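MRNA transport regulator MTR2 (Candida albicans, PDB 1Q42) adopts an NTF2-like fold, interacts with MEX67 and affects the transport of mRNA from the nucleus to the cytoplasm. Local coordinates at residues E30-R35 / G180-S185; T60-N65 / K94-P99; I80-P83 / L89-Q92; S102-S107 / G161-V166; H111-P114 / F119-H122. All blocks are in the same frame, centred on the assembly; numbering follows the deposited sequence.

Interaction 1: E30-R35 / G180-S185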
# COMPACT_ATOMS: atom_id res chain seq x y z
N GLU A 30 11.55 10.14 -0.12
CA GLU A 30 11.96 8.73 -0.23
C GLU A 30 11.63 7.89 1.02
O GLU A 30 11.11 6.78 0.88
CB GLU A 30 13.43 8.59 -0.61
CG GLU A 30 13.85 7.15 -0.87
CD GLU A 30 15.15 7.03 -1.65
OE1 GLU A 30 15.54 7.99 -2.35
OE2 GLU A 30 15.79 5.96 -1.57
N PRO A 31 11.94 8.37 2.22
CA PRO A 31 11.52 7.66 3.44
C PRO A 31 10.00 7.48 3.54
O PRO A 31 9.58 6.41 3.98
CB PRO A 31 12.04 8.55 4.58
CG PRO A 31 12.96 9.53 3.98
CD PRO A 31 12.70 9.60 2.52
N PHE A 32 9.22 8.48 3.13
CA PHE A 32 7.75 8.36 3.15
C PHE A 32 7.28 7.23 2.25
O PHE A 32 6.44 6.43 2.65
CB PHE A 32 7.07 9.66 2.73
CG PHE A 32 5.64 9.48 2.27
CD1 PHE A 32 4.66 9.09 3.17
CD2 PHE A 32 5.29 9.69 0.95
CE1 PHE A 32 3.33 8.91 2.75
CE2 PHE A 32 3.97 9.52 0.53
CZ PHE A 32 2.99 9.13 1.43
N LEU A 33 7.81 7.16 1.03
CA LEU A 33 7.42 6.11 0.08
C LEU A 33 7.80 4.73 0.59
O LEU A 33 7.03 3.78 0.44
CB LEU A 33 8.04 6.35 -1.30
CG LEU A 33 7.56 7.59 -2.04
CD1 LEU A 33 8.27 7.73 -3.38
CD2 LEU A 33 6.03 7.60 -2.24
N LYS A 34 8.97 4.62 1.20
CA LYS A 34 9.42 3.34 1.74
C LYS A 34 8.52 2.88 2.89
O LYS A 34 8.20 1.70 2.99
CB LYS A 34 10.89 3.41 2.13
CG LYS A 34 11.77 3.45 0.89
CD LYS A 34 13.23 3.65 1.21
CE LYS A 34 14.09 3.14 0.06
NZ LYS A 34 15.49 3.63 0.13
N ARG A 35 8.09 3.82 3.72
CA ARG A 35 7.16 3.51 4.81
C ARG A 35 5.79 3.06 4.28
O ARG A 35 5.20 2.11 4.78
CB ARG A 35 6.96 4.73 5.71
CG ARG A 35 8.04 4.91 6.74
CD ARG A 35 7.68 5.94 7.79
NE ARG A 35 7.80 7.30 7.27
CZ ARG A 35 6.80 8.16 7.06
NH1 ARG A 35 5.53 7.83 7.30
NH2 ARG A 35 7.08 9.37 6.59
N GLY A 180 0.34 9.78 9.89
CA GLY A 180 -1.11 9.70 10.03
C GLY A 180 -1.79 9.55 8.67
O GLY A 180 -1.17 9.14 7.69
N GLU A 181 -3.07 9.89 8.62
CA GLU A 181 -3.85 9.81 7.39
C GLU A 181 -3.61 11.06 6.52
O GLU A 181 -4.23 12.12 6.74
CB GLU A 181 -5.33 9.59 7.72
CG GLU A 181 -5.57 8.30 8.50
CD GLU A 181 -7.03 7.99 8.77
OE1 GLU A 181 -7.46 6.83 8.54
OE2 GLU A 181 -7.76 8.90 9.23
N ILE A 182 -2.73 10.92 5.54
CA ILE A 182 -2.29 12.02 4.69
C ILE A 182 -2.49 11.81 3.18
O ILE A 182 -2.46 12.78 2.42
CB ILE A 182 -0.80 12.36 4.97
CG1 ILE A 182 0.09 11.13 4.80
CG2 ILE A 182 -0.65 12.96 6.38
CD1 ILE A 182 1.54 11.44 4.81
N ILE A 183 -2.69 10.58 2.75
CA ILE A 183 -2.87 10.32 1.31
C ILE A 183 -4.32 10.57 0.89
O ILE A 183 -5.23 9.90 1.39
CB ILE A 183 -2.44 8.88 0.96
CG1 ILE A 183 -0.97 8.65 1.32
CG2 ILE A 183 -2.67 8.63 -0.55
CD1 ILE A 183 -0.48 7.20 1.24
N ASN A 184 -4.52 11.55 0.01
CA ASN A 184 -5.83 11.93 -0.54
C ASN A 184 -6.29 11.07 -1.70
O ASN A 184 -7.48 10.90 -1.91
CB ASN A 184 -5.82 13.39 -1.01
CG ASN A 184 -5.38 14.33 0.09
OD1 ASN A 184 -4.25 14.85 0.08
ND2 ASN A 184 -6.23 14.51 1.08
N SER A 185 -5.35 10.56 -2.46
CA SER A 185 -5.67 9.67 -3.57
C SER A 185 -4.53 8.72 -3.87
O SER A 185 -3.37 9.09 -3.71
CB SER A 185 -6.07 10.46 -4.83
OG SER A 185 -5.00 11.17 -5.40

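Interaction 2: T60-N65 / K94-P99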
# COMPACT_ATOMS: atom_id res chain seq x y z
N THR A 60 -6.00 -3.31 9.32
CA THR A 60 -6.10 -1.86 9.44
C THR A 60 -4.75 -1.14 9.36
O THR A 60 -4.70 0.08 9.23
CB THR A 60 -6.88 -1.42 10.71
OG1 THR A 60 -6.23 -1.93 11.88
CG2 THR A 60 -8.26 -2.03 10.73
N GLN A 61 -3.65 -1.88 9.44
CA GLN A 61 -2.32 -1.30 9.27
C GLN A 61 -1.86 -1.27 7.81
O GLN A 61 -0.88 -0.62 7.50
CB GLN A 61 -1.29 -2.09 10.07
CG GLN A 61 -1.54 -2.09 11.56
CD GLN A 61 -0.55 -2.97 12.28
OE1 GLN A 61 0.63 -2.61 12.41
NE2 GLN A 61 -1.01 -4.13 12.74
N LEU A 62 -2.57 -1.97 6.93
CA LEU A 62 -2.19 -2.04 5.52
C LEU A 62 -2.53 -0.71 4.87
O LEU A 62 -3.66 -0.24 4.99
CB LEU A 62 -2.93 -3.18 4.79
CG LEU A 62 -2.71 -4.60 5.36
CD1 LEU A 62 -3.67 -5.55 4.70
CD2 LEU A 62 -1.29 -5.07 5.21
N GLY A 63 -1.56 -0.06 4.24
CA GLY A 63 -1.79 1.25 3.67
C GLY A 63 -2.30 2.28 4.68
O GLY A 63 -3.18 3.09 4.39
N SER A 64 -1.75 2.25 5.89
CA SER A 64 -2.32 3.04 6.98
C SER A 64 -2.27 4.55 6.75
O SER A 64 -3.04 5.30 7.37
CB SER A 64 -1.63 2.72 8.31
OG SER A 64 -0.26 3.01 8.23
N ASN A 65 -1.39 5.01 5.86
CA ASN A 65 -1.31 6.44 5.56
C ASN A 65 -2.45 6.96 4.68
O ASN A 65 -2.58 8.17 4.45
CB ASN A 65 0.03 6.80 4.95
CG ASN A 65 1.20 6.59 5.91
OD1 ASN A 65 2.08 5.78 5.65
ND2 ASN A 65 1.20 7.33 7.03
N LYS A 94 -9.34 -5.78 0.29
CA LYS A 94 -8.89 -6.30 -0.99
C LYS A 94 -7.44 -6.72 -0.89
O LYS A 94 -7.06 -7.79 -1.37
CB LYS A 94 -9.00 -5.23 -2.09
CG LYS A 94 -10.38 -5.14 -2.71
CD LYS A 94 -10.48 -3.92 -3.64
CE LYS A 94 -11.14 -4.27 -4.96
NZ LYS A 94 -12.60 -4.46 -4.80
N TRP A 95 -6.63 -5.84 -0.31
CA TRP A 95 -5.16 -6.07 -0.24
C TRP A 95 -4.84 -7.24 0.68
O TRP A 95 -3.91 -8.02 0.43
CB TRP A 95 -4.42 -4.78 0.20
CG TRP A 95 -2.95 -4.91 0.06
CD1 TRP A 95 -2.04 -5.09 1.06
CD2 TRP A 95 -2.21 -4.95 -1.17
NE1 TRP A 95 -0.77 -5.24 0.53
CE2 TRP A 95 -0.85 -5.15 -0.84
CE3 TRP A 95 -2.55 -4.82 -2.52
CZ2 TRP A 95 0.16 -5.22 -1.80
CZ3 TRP A 95 -1.55 -4.90 -3.48
CH2 TRP A 95 -0.20 -5.09 -3.12
N LEU A 96 -5.66 -7.40 1.72
CA LEU A 96 -5.51 -8.49 2.68
C LEU A 96 -5.53 -9.87 2.00
O LEU A 96 -4.88 -10.82 2.49
CB LEU A 96 -6.65 -8.40 3.70
CG LEU A 96 -6.77 -9.53 4.72
CD1 LEU A 96 -5.59 -9.49 5.66
CD2 LEU A 96 -8.09 -9.39 5.46
N GLN A 97 -6.28 -9.98 0.91
CA GLN A 97 -6.41 -11.25 0.18
C GLN A 97 -5.22 -11.60 -0.72
O GLN A 97 -5.13 -12.74 -1.20
CB GLN A 97 -7.71 -11.30 -0.62
CG GLN A 97 -9.00 -11.09 0.18
CD GLN A 97 -9.09 -11.97 1.43
OE1 GLN A 97 -9.12 -13.19 1.33
NE2 GLN A 97 -9.14 -11.33 2.60
N THR A 98 -4.29 -10.67 -0.93
CA THR A 98 -3.06 -10.99 -1.66
C THR A 98 -2.13 -11.84 -0.78
O THR A 98 -2.15 -11.73 0.44
CB THR A 98 -2.29 -9.72 -2.13
OG1 THR A 98 -1.85 -8.93 -1.01
CG2 THR A 98 -3.16 -8.79 -2.96
N PRO A 99 -1.28 -12.65 -1.40
CA PRO A 99 -0.18 -13.24 -0.65
C PRO A 99 0.74 -12.14 -0.16
O PRO A 99 0.68 -11.01 -0.65
CB PRO A 99 0.54 -14.13 -1.68
CG PRO A 99 -0.41 -14.22 -2.85
CD PRO A 99 -1.25 -13.01 -2.83

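Interaction 3: I80-P83 / L89-Q92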
# COMPACT_ATOMS: atom_id res chain seq x y z
N ILE A 80 -15.51 2.33 -5.04
CA ILE A 80 -16.67 3.20 -4.84
C ILE A 80 -17.09 3.08 -3.37
O ILE A 80 -17.28 1.97 -2.89
CB ILE A 80 -17.84 2.77 -5.76
CG1 ILE A 80 -17.45 2.84 -7.24
CG2 ILE A 80 -19.07 3.63 -5.54
CD1 ILE A 80 -18.30 1.94 -8.13
N PRO A 81 -17.26 4.20 -2.67
CA PRO A 81 -17.66 4.16 -1.26
C PRO A 81 -19.02 3.50 -1.17
O PRO A 81 -19.83 3.71 -2.06
CB PRO A 81 -17.73 5.63 -0.83
CG PRO A 81 -17.51 6.47 -2.07
CD PRO A 81 -17.14 5.57 -3.18
N SER A 82 -19.24 2.67 -0.16
CA SER A 82 -20.57 2.14 0.09
C SER A 82 -21.07 2.72 1.41
O SER A 82 -20.28 3.18 2.24
CB SER A 82 -20.55 0.63 0.15
OG SER A 82 -19.99 0.18 1.37
N PRO A 83 -22.39 2.70 1.63
CA PRO A 83 -22.93 3.16 2.91
C PRO A 83 -22.24 2.58 4.16
O PRO A 83 -22.10 3.34 5.12
CB PRO A 83 -24.40 2.74 2.82
CG PRO A 83 -24.71 2.87 1.35
CD PRO A 83 -23.46 2.31 0.69
N LEU A 89 -11.17 1.24 3.83
CA LEU A 89 -11.52 -0.09 4.37
C LEU A 89 -11.67 -1.11 3.27
O LEU A 89 -11.16 -2.22 3.38
CB LEU A 89 -12.81 -0.00 5.19
CG LEU A 89 -13.36 -1.29 5.80
CD1 LEU A 89 -12.28 -2.06 6.56
CD2 LEU A 89 -14.53 -0.96 6.73
N GLN A 90 -12.37 -0.76 2.21
CA GLN A 90 -12.50 -1.65 1.07
C GLN A 90 -11.13 -2.02 0.48
O GLN A 90 -10.91 -3.18 0.12
CB GLN A 90 -13.37 -1.05 -0.01
CG GLN A 90 -14.83 -1.07 0.33
CD GLN A 90 -15.66 -0.54 -0.80
OE1 GLN A 90 -15.65 -1.09 -1.89
NE2 GLN A 90 -16.33 0.55 -0.55
N PHE A 91 -10.22 -1.05 0.38
CA PHE A 91 -8.87 -1.34 -0.11
C PHE A 91 -8.16 -2.32 0.80
O PHE A 91 -7.50 -3.27 0.33
CB PHE A 91 -8.00 -0.09 -0.27
CG PHE A 91 -6.57 -0.42 -0.56
CD1 PHE A 91 -6.18 -0.78 -1.83
CD2 PHE A 91 -5.63 -0.43 0.45
CE1 PHE A 91 -4.88 -1.14 -2.10
CE2 PHE A 91 -4.32 -0.80 0.19
CZ PHE A 91 -3.96 -1.15 -1.09
N GLN A 92 -8.27 -2.10 2.11
CA GLN A 92 -7.57 -2.97 3.06
C GLN A 92 -8.09 -4.39 2.96
O GLN A 92 -7.31 -5.35 3.02
CB GLN A 92 -7.71 -2.45 4.49
CG GLN A 92 -6.79 -1.29 4.79
CD GLN A 92 -7.10 -0.55 6.08
OE1 GLN A 92 -8.19 -0.66 6.63
NE2 GLN A 92 -6.12 0.22 6.57
O HOH W 1 -15.80 -0.60 -4.73

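Interaction 4: S102-S107 / G161-V166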
# COMPACT_ATOMS: atom_id res chain seq x y z
N SER A 102 6.49 -8.11 -1.42
CA SER A 102 7.77 -7.44 -1.19
C SER A 102 8.03 -6.47 -2.36
O SER A 102 8.33 -6.90 -3.48
CB SER A 102 8.88 -8.47 -1.08
OG SER A 102 10.16 -7.84 -0.97
N HIS A 103 7.86 -5.18 -2.09
CA HIS A 103 8.07 -4.10 -3.07
C HIS A 103 9.49 -3.56 -2.94
O HIS A 103 10.04 -3.46 -1.83
CB HIS A 103 7.14 -2.91 -2.78
CG HIS A 103 5.69 -3.12 -3.11
ND1 HIS A 103 4.81 -3.73 -2.23
CD2 HIS A 103 4.96 -2.77 -4.19
CE1 HIS A 103 3.60 -3.75 -2.78
NE2 HIS A 103 3.66 -3.15 -3.96
N GLN A 104 10.09 -3.21 -4.07
CA GLN A 104 11.36 -2.51 -4.12
C GLN A 104 11.13 -1.22 -4.91
O GLN A 104 10.77 -1.26 -6.08
CB GLN A 104 12.41 -3.39 -4.80
CG GLN A 104 13.80 -2.79 -4.88
CD GLN A 104 14.78 -3.68 -5.64
OE1 GLN A 104 14.68 -4.91 -5.60
NE2 GLN A 104 15.72 -3.06 -6.34
N LEU A 105 11.27 -0.08 -4.24
CA LEU A 105 11.13 1.22 -4.90
C LEU A 105 12.26 1.39 -5.90
O LEU A 105 13.42 1.13 -5.56
CB LEU A 105 11.15 2.33 -3.84
CG LEU A 105 11.05 3.79 -4.31
CD1 LEU A 105 9.71 4.08 -4.90
CD2 LEU A 105 11.32 4.76 -3.13
N THR A 106 11.95 1.77 -7.15
CA THR A 106 13.01 1.94 -8.15
C THR A 106 13.20 3.35 -8.74
O THR A 106 14.30 3.66 -9.19
CB THR A 106 12.88 0.91 -9.28
OG1 THR A 106 11.56 0.95 -9.85
CG2 THR A 106 13.10 -0.52 -8.72
N SER A 107 12.16 4.18 -8.72
CA SER A 107 12.26 5.57 -9.15
C SER A 107 11.06 6.35 -8.64
O SER A 107 10.00 5.78 -8.38
CB SER A 107 12.32 5.69 -10.68
OG SER A 107 11.16 5.13 -11.30
N GLY A 161 7.97 -15.18 -5.80
CA GLY A 161 7.77 -15.45 -7.21
C GLY A 161 8.45 -14.42 -8.12
O GLY A 161 9.37 -13.69 -7.71
N SER A 162 7.98 -14.38 -9.36
CA SER A 162 8.51 -13.47 -10.38
C SER A 162 8.11 -12.02 -10.12
O SER A 162 7.06 -11.74 -9.53
CB SER A 162 8.00 -13.90 -11.76
OG SER A 162 8.43 -15.22 -12.09
N TRP A 163 8.96 -11.10 -10.58
CA TRP A 163 8.71 -9.67 -10.47
C TRP A 163 7.54 -9.19 -11.35
O TRP A 163 7.45 -9.54 -12.55
CB TRP A 163 9.95 -8.85 -10.85
CG TRP A 163 11.14 -8.92 -9.89
CD1 TRP A 163 12.39 -9.40 -10.17
CD2 TRP A 163 11.19 -8.45 -8.53
NE1 TRP A 163 13.20 -9.27 -9.07
CE2 TRP A 163 12.49 -8.70 -8.05
CE3 TRP A 163 10.26 -7.88 -7.65
CZ2 TRP A 163 12.89 -8.37 -6.74
CZ3 TRP A 163 10.68 -7.54 -6.35
CH2 TRP A 163 11.97 -7.80 -5.92
N PHE A 164 6.66 -8.42 -10.70
CA PHE A 164 5.64 -7.62 -11.34
C PHE A 164 6.20 -6.20 -11.41
O PHE A 164 6.97 -5.81 -10.55
CB PHE A 164 4.39 -7.49 -10.47
CG PHE A 164 3.55 -8.73 -10.37
CD1 PHE A 164 2.23 -8.69 -10.75
CD2 PHE A 164 4.04 -9.90 -9.82
CE1 PHE A 164 1.41 -9.81 -10.61
CE2 PHE A 164 3.24 -11.02 -9.69
CZ PHE A 164 1.92 -10.97 -10.08
N GLY A 165 5.75 -5.43 -12.39
CA GLY A 165 5.97 -4.01 -12.40
C GLY A 165 4.77 -3.30 -11.83
O GLY A 165 3.64 -3.70 -12.07
N VAL A 166 5.02 -2.22 -11.08
CA VAL A 166 3.97 -1.40 -10.49
C VAL A 166 4.26 0.10 -10.71
O VAL A 166 5.39 0.54 -10.60
CB VAL A 166 3.85 -1.63 -8.96
CG1 VAL A 166 2.66 -0.81 -8.41
CG2 VAL A 166 3.65 -3.07 -8.66

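Interaction 5: H111-P114 / F119-H122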
# COMPACT_ATOMS: atom_id res chain seq x y z
N HIS A 111 6.13 16.73 -6.91
CA HIS A 111 6.00 18.18 -7.05
C HIS A 111 4.88 18.66 -6.16
O HIS A 111 3.82 18.05 -6.14
CB HIS A 111 5.59 18.55 -8.47
CG HIS A 111 6.66 18.39 -9.49
ND1 HIS A 111 7.70 19.29 -9.62
CD2 HIS A 111 6.86 17.45 -10.44
CE1 HIS A 111 8.48 18.91 -10.62
NE2 HIS A 111 8.00 17.79 -11.13
N LEU A 112 5.09 19.76 -5.45
CA LEU A 112 4.00 20.46 -4.82
C LEU A 112 3.09 21.08 -5.89
O LEU A 112 3.59 21.58 -6.92
CB LEU A 112 4.54 21.58 -3.93
CG LEU A 112 3.41 22.27 -3.18
CD1 LEU A 112 3.59 22.15 -1.69
CD2 LEU A 112 3.29 23.73 -3.63
N ILE A 113 1.78 21.01 -5.68
CA ILE A 113 0.79 21.70 -6.51
C ILE A 113 0.47 23.05 -5.86
O ILE A 113 -0.21 23.10 -4.82
CB ILE A 113 -0.49 20.83 -6.68
CG1 ILE A 113 -0.15 19.45 -7.23
CG2 ILE A 113 -1.52 21.51 -7.60
CD1 ILE A 113 0.67 19.45 -8.48
N PRO A 114 0.96 24.14 -6.45
CA PRO A 114 0.79 25.47 -5.84
C PRO A 114 -0.64 25.77 -5.40
O PRO A 114 -1.58 25.55 -6.16
CB PRO A 114 1.25 26.42 -6.96
CG PRO A 114 2.26 25.65 -7.71
CD PRO A 114 1.72 24.22 -7.71
N PHE A 119 1.10 17.55 -2.45
CA PHE A 119 1.95 17.23 -3.58
C PHE A 119 1.49 15.98 -4.30
O PHE A 119 0.81 15.12 -3.73
CB PHE A 119 3.43 17.16 -3.19
CG PHE A 119 3.75 16.15 -2.16
CD1 PHE A 119 4.23 14.91 -2.53
CD2 PHE A 119 3.58 16.42 -0.81
CE1 PHE A 119 4.52 13.95 -1.56
CE2 PHE A 119 3.87 15.46 0.14
CZ PHE A 119 4.35 14.23 -0.24
N VAL A 120 1.80 15.94 -5.59
CA VAL A 120 1.62 14.75 -6.43
C VAL A 120 2.94 14.00 -6.49
O VAL A 120 3.97 14.59 -6.78
CB VAL A 120 1.27 15.13 -7.86
CG1 VAL A 120 1.31 13.90 -8.78
CG2 VAL A 120 -0.07 15.78 -7.91
N VAL A 121 2.91 12.69 -6.29
CA VAL A 121 4.11 11.86 -6.41
C VAL A 121 3.81 10.70 -7.34
O VAL A 121 2.82 10.00 -7.15
CB VAL A 121 4.51 11.23 -5.07
CG1 VAL A 121 5.80 10.42 -5.23
CG2 VAL A 121 4.68 12.26 -4.05
N HIS A 122 4.68 10.49 -8.33
CA HIS A 122 4.64 9.30 -9.15
C HIS A 122 5.83 8.43 -8.79
O HIS A 122 6.94 8.93 -8.67
CB HIS A 122 4.70 9.68 -10.63
CG HIS A 122 4.96 8.52 -11.53
ND1 HIS A 122 6.24 8.14 -11.91
CD2 HIS A 122 4.12 7.62 -12.08
CE1 HIS A 122 6.16 7.06 -12.67
NE2 HIS A 122 4.88 6.74 -12.81

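Interaction 1: E30-R35 / G180-S185
In the hydrophobic core of the NTF2-like fold, where helix 29-40 packs against the mixed beta sheet, Phe32 meets Ile182 and Ile183 at the entry to strand 183-192. The two backbones stay well apart, with Phe32 CA and Ile182 CA 10.8 Å from each other, and the aromatic ring bridges most of that gap. CG of Phe32 stands anti to its own nitrogen (chi1 160°), which sends the ring off the helix toward the two isoleucines. It touches them with its far end. Phe32 CE1 lies 3.7 Å from Ile182 CD1, the two side chains arriving from opposite directions. The neighbouring ring carbon, Phe32 CZ, is 4.0 Å from Ile183 CG1, and this methylene sits at the ring edge, in its plane. Ile183 CD1 is equally near Phe32 CZ, so CG1 and CD1 both bear on the CZ corner of the ring. All three residues are buried and no polar group crosses between the segments. Leu170 and Val172 of strand 164-173 and Val176 of the following loop also pack on Phe32, and Leu33 of the same helix reaches strands 101-113 and 118-129. Ile182 and Ile183 are fastened at the backbone to Asn65. The Glu30-Lys34 pair lies away from this apolar contact: Lys34 NZ makes a salt bridge of 2.9 Å to Glu30 OE2, one helical turn back, using that oxygen's anti lone pair, while Glu30 OE1 is hydrogen-bonded to Tyr108 OH.

Interaction 2: T60-N65 / K94-P99
A type II beta turn from Gln61 to Ser64 sets Leu62 opposite Trp95 near the C-terminal end of helix 87-96, their CA atoms 7.6 Å apart, with Gly63 supplying the positive phi (56°) of the third turn position. Leu62 makes the contact with a single methyl. Its CD1 comes 4.0 Å from Trp95 CD1, at the edge of the indole and near its plane, the two side chains lying at about a right angle. The same methyl is 4.2 Å from Leu96 CB and also touches the backbone there, so it fills the notch between two consecutive residues. CG of Trp95 is anti to its nitrogen (chi1 -170°), which carries the indole off the helix, where NE1 donates to Leu40 O and the ring meets Tyr188 edge-to-face. Thr98 closes back on the tryptophan: its OG1 lies 3.9 Å above the indole plane, over the ring centre, and donates to Trp95 O at 2.7 Å; Arg136 NH2 also bonds this hydroxyl. Thr98 N donates to that same carbonyl at 3.0 Å, so two bonds grip Trp95 O where the chain runs on to Thr98. Near the turn, Leu62 O accepts from Gln92 NE2 of the same helix. Leu62 and the indole thus pack in the interior, with Leu96 at the margin, an arrangement in keeping with the NTF2-like fold, whose helices line the concave side of a curved sheet.

Interaction 3: I80-P83 / L89-Q92
The flat amide of Gln90 meets Ile80 at its edge: Ile80 O lies only 15° out of the amide plane and accepts from Gln90 NE2 at 2.9 Å, with an N-H...O angle of 159°. Seen from the carbonyl the approach is less regular, the donor being tilted 34° from the plane of the Ile80 C=O. At the other end of the amide, Gln90 OE1 accepts from a water at 2.9 Å, and that water in turn accepts from Ile80 N at 3.0 Å. Both backbone polar atoms of one residue are therefore tied to a single side chain, one directly and one through solvent, which fixes the amide's rotation. Gln90 gets there with its chain extended beyond CG, reaching straight out from helix 87-96. The contact ties the loop that follows strand 77-78 to the helix it leads into, a short-range closure at the surface of the NTF2-like domain. NE2 has a second acceptor in Glu85 O, so two carbonyls of the loop, Ile80 O and Glu85 O, meet at this nitrogen. Pro81 CA passes 3.9 Å from Gln90 NE2. Ser82 OG comes no closer than 4.1 Å to Gln90 NE2; its hydrogen bond is with Glu85 N, inside the loop. Next to Gln90 in the helix, Phe91 packs against Ile72 and Val74 of strand 70-74.

Interaction 4: S102-S107 / G161-V166
Trp163, where the chain enters strand 164-173, reaches Ser102 and Gln104 across an intervening strand: strands 164-173 and 101-113 are not neighbours in the mixed sheet, since 118-129 runs between them. The backbones share no hydrogen bond, and the indole closes the distance. With chi1 at -69°, CG of Trp163 is anti to its carbonyl carbon, and the six-membered ring points its far edge at the outer strand. There CZ3 of Trp163 lies 3.8 Å from Ser102 O, an oxygen that sits at the ring edge near its plane. Gln104 comes in from the outer strand fully extended, its CG anti to the nitrogen (chi1 -178°), and brings OE1 to 4.0 Å from Trp163 CH2. The next ring carbon, Trp163 CZ2, is 4.1 Å from Gln104 OE1, a loose oblique contact. The amide plane stands 84° from the indole plane, almost perpendicular. The strand in between takes part as well. Lys126, bonded through its backbone to Gln104, makes a cation-pi contact with the indole, and Arg128, bonded likewise to Ser102, touches the same side chain. His103 starts off the other way, and its ring is hydrogen-bonded at both nitrogens, to Asp41 and to Tyr188. The ring-edge C-H facing Ser102 O, slightly positive, probably attracts that oxygen a little while a lysine serves the pi system, so this NTF2-fold surface patch is held probably by several weak contacts rather than one strong bond.

Interaction 5: H111-P114 / F119-H122
His111 O accepts from Val120 N at 3.0 Å, and the same oxygen is pressed to 3.1 Å from Phe119 CB, so a hydrogen bond and a tight carbon contact share one carbonyl. The bond belongs to the antiparallel beta hairpin of strands 101-113 and 118-129, close to the turn that joins them. His111 and Val120 form a hydrogen-bonded pair, the return bond running from His111 N to Val120 O, also at 3.0 Å and with an N-H...O angle of 160°; the first is more bent. Next along, Leu112 and Phe119 make a non-hydrogen-bonded pair whose CA atoms are only 4.0 Å apart, against 5.6 Å for the CA atoms of His111 and Val120. The short segments 111-113 and 119-122 run at 145°, well off exactly antiparallel. Phe119 places its CG between its own nitrogen and carbonyl carbon (chi1 60°), which leads the ring away from the partner strand and toward the core. There it packs on Leu29 of helix 29-40, on Val172 and on Val176, while Val121 CG2 lies in plane at its edge. The other face of the hairpin, with His111 and Val120, looks outward. Past the paired residues, Ile113 O is hydrogen-bonded to Thr116 OG1 within the turn. The Ile113 side chain meets Val120 of the partner strand obliquely, diagonal to the pairing, bringing CG1 to 3.7 Å and CD1 to 3.8 Å from Val120 CG2.

In the fold
Interaction 1 opens first, on helix 29-40, and closes last, where strand 183-192 begins, so the other four lie within its span. After the helix, 60-65 opens interaction 2, whose span contains the short closure of interaction 3 (80-83 with 89-92) before helix 87-96 ends it. The chain then enters strand 101-113: interaction 4 opens there, interaction 5 opens and shuts at the hairpin tip, and 161-166 closes interaction 4. Interactions 2 and 4 follow in series, and no spans cross. Asn65 ties interaction 2 to 1 through Ile182 and Ile183, Gln92 ties 3 to 2, Trp95 packs on His103 of interaction 4, and Leu33 joins helix 29-40 to Leu105 and Val121.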